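Local atomic coordinates of Exo-1,5-alpha-L-arabinofuranobiosidase (Gibberella zeae, PDB entry 2YDT), a protein that probably hydrolyses alpha-1,5-linked L-arabinan from chain ends, releasing arabinobiose. Residues E118-V123 with V136-L141. Sequence-based numbering, arbitrary orientation.
Sequences ETLIEV and VSHVAL
The extended side chain of Glu118 runs obliquely to that of Leu141, with Glu118 OE1 3.8 Å from Leu141 CD1, just before the antiparallel pairing of the two strands of a beta hairpin begins. Leu120 and Leu141 form an antiparallel non-hydrogen-bonded pair; Leu120 CG is anti to the backbone N, and chi2 of 48° places CD1, which meets Leu141 CB, while Leu120 CD2 lies 3.8 Å from His138 ND1. Ile121 N then donates to Ala140 O. Ile121 O accepts Val139 N at 2.8 Å and, weakly, Ala140 N: a classic beta bulge that moves the register by one. Ile121 CG2 packs on Val139 CB.

After the bulge Glu122 sits opposite His138. Its chain bends at chi2 (-76°), and the carboxylate lies nearly coplanar with the imidazole, 15° between planes. His138 ND1 donates to the syn lone pair of Glu122 OE1 at 2.5 Å, a short bond in the ring plane. Glu122 OE2 is also held by Asn80, which would help fix the carboxylate's rotation. Val123 N bonds Ser137 O almost straight, while Val123 O accepts Val136 N and, weakly, Ser137 N, making a second classic bulge. Val123 CG2 meets Val139 CG2 at 3.7 Å.

The hairpin forms the outer half of a four-stranded blade of the beta-propeller: strand 105-111 flanks 119-126, 134-142 is outermost, and Ile121, Val123, Val139 and Ala140 pack against strand 165-172 of the next blade.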
loop_
_atom_site.group_PDB
_atom_site.type_symbol
_atom_site.label_atom_id
_atom_site.label_comp_id
_atom_site.label_asym_id
_atom_site.label_seq_id
_atom_site.Cartn_x
_atom_site.Cartn_y
_atom_site.Cartn_z
ATOM N N GLU A 118 0.757 5.722 -20.641
ATOM C CA GLU A 118 1.253 6.701 -19.665
ATOM C C GLU A 118 0.772 6.350 -18.258
ATOM O O GLU A 118 -0.171 5.555 -18.107
ATOM C CB GLU A 118 0.784 8.122 -20.013
ATOM C CG GLU A 118 1.203 8.581 -21.405
ATOM C CD GLU A 118 0.825 10.015 -21.684
ATOM O OE1 GLU A 118 1.381 10.912 -21.036
ATOM O OE2 GLU A 118 -0.030 10.237 -22.567
ATOM N N THR A 119 1.457 6.915 -17.266
ATOM C CA THR A 119 1.111 6.779 -15.848
ATOM C C THR A 119 1.057 8.146 -15.200
ATOM O O THR A 119 1.874 9.001 -15.483
ATOM C CB THR A 119 2.105 5.856 -15.114
ATOM O OG1 THR A 119 3.439 6.201 -15.513
ATOM C CG2 THR A 119 1.889 4.381 -15.472
ATOM N N LEU A 120 0.062 8.367 -14.353
ATOM C CA LEU A 120 -0.114 9.650 -13.718
ATOM C C LEU A 120 -0.697 9.486 -12.310
ATOM O O LEU A 120 -1.896 9.197 -12.148
ATOM C CB LEU A 120 -0.987 10.537 -14.613
ATOM C CG LEU A 120 -1.330 11.962 -14.174
ATOM C CD1 LEU A 120 -0.113 12.764 -13.692
ATOM C CD2 LEU A 120 -2.077 12.665 -15.326
ATOM N N ILE A 121 0.161 9.689 -11.304
ATOM C CA ILE A 121 -0.257 9.625 -9.929
ATOM C C ILE A 121 -1.035 10.916 -9.607
ATOM O O ILE A 121 -0.509 12.021 -9.740
ATOM C CB ILE A 121 0.931 9.379 -8.942
ATOM C CG1 ILE A 121 1.502 7.964 -9.165
ATOM C CG2 ILE A 121 0.456 9.567 -7.518
ATOM C CD1 ILE A 121 2.850 7.693 -8.434
ATOM N N GLU A 122 -2.269 10.729 -9.107
ATOM C CA GLU A 122 -3.246 11.779 -8.799
ATOM C C GLU A 122 -3.570 11.757 -7.338
ATOM O O GLU A 122 -3.429 10.727 -6.678
ATOM C CB GLU A 122 -4.582 11.500 -9.526
ATOM C CG GLU A 122 -4.489 11.229 -11.034
ATOM C CD GLU A 122 -4.257 12.491 -11.816
ATOM O OE1 GLU A 122 -3.333 13.235 -11.441
ATOM O OE2 GLU A 122 -4.978 12.735 -12.816
ATOM N N VAL A 123 -4.019 12.892 -6.809
ATOM C CA VAL A 123 -4.709 12.931 -5.512
ATOM C C VAL A 123 -6.128 13.456 -5.701
ATOM O O VAL A 123 -6.306 14.521 -6.284
ATOM C CB VAL A 123 -3.962 13.769 -4.430
ATOM C CG1 VAL A 123 -4.746 13.906 -3.124
ATOM C CG2 VAL A 123 -2.599 13.157 -4.172
ATOM N N VAL A 136 -7.785 16.936 -6.729
ATOM C CA VAL A 136 -6.987 17.909 -5.996
ATOM C C VAL A 136 -5.801 18.356 -6.827
ATOM O O VAL A 136 -5.674 19.558 -7.146
ATOM C CB VAL A 136 -6.531 17.378 -4.619
ATOM C CG1 VAL A 136 -5.662 18.446 -3.901
ATOM C CG2 VAL A 136 -7.775 16.985 -3.777
ATOM N N SER A 137 -4.938 17.412 -7.196
ATOM C CA SER A 137 -3.751 17.717 -7.965
ATOM C C SER A 137 -3.139 16.519 -8.666
ATOM O O SER A 137 -3.331 15.376 -8.235
ATOM C CB SER A 137 -2.677 18.391 -7.078
ATOM O OG SER A 137 -2.254 17.538 -6.014
ATOM N N HIS A 138 -2.395 16.814 -9.741
ATOM C CA HIS A 138 -1.460 15.881 -10.357
ATOM C C HIS A 138 -0.144 15.867 -9.587
ATOM O O HIS A 138 0.389 16.926 -9.199
ATOM C CB HIS A 138 -1.172 16.328 -11.789
ATOM C CG HIS A 138 -2.380 16.395 -12.660
ATOM N ND1 HIS A 138 -3.205 15.310 -12.877
ATOM C CD2 HIS A 138 -2.876 17.408 -13.423
ATOM C CE1 HIS A 138 -4.146 15.643 -13.748
ATOM N NE2 HIS A 138 -3.976 16.913 -14.089
ATOM N N VAL A 139 0.354 14.677 -9.287
ATOM C CA VAL A 139 1.608 14.526 -8.558
ATOM C C VAL A 139 2.784 14.184 -9.448
ATOM O O VAL A 139 3.805 14.887 -9.460
ATOM C CB VAL A 139 1.484 13.479 -7.457
ATOM C CG1 VAL A 139 2.809 13.450 -6.565
ATOM C CG2 VAL A 139 0.205 13.749 -6.576
ATOM N N ALA A 140 2.683 13.091 -10.181
ATOM C CA ALA A 140 3.835 12.577 -10.930
ATOM C C ALA A 140 3.387 11.916 -12.209
ATOM O O ALA A 140 2.573 11.017 -12.177
ATOM C CB ALA A 140 4.626 11.560 -10.072
ATOM N N LEU A 141 3.935 12.380 -13.326
ATOM C CA LEU A 141 3.700 11.785 -14.644
ATOM C C LEU A 141 4.850 10.920 -15.040
ATOM O O LEU A 141 6.033 11.319 -14.888
ATOM C CB LEU A 141 3.595 12.897 -15.689
ATOM C CG LEU A 141 3.323 12.552 -17.138
ATOM C CD1 LEU A 141 1.941 11.984 -17.382
ATOM C CD2 LEU A 141 3.529 13.832 -17.999
#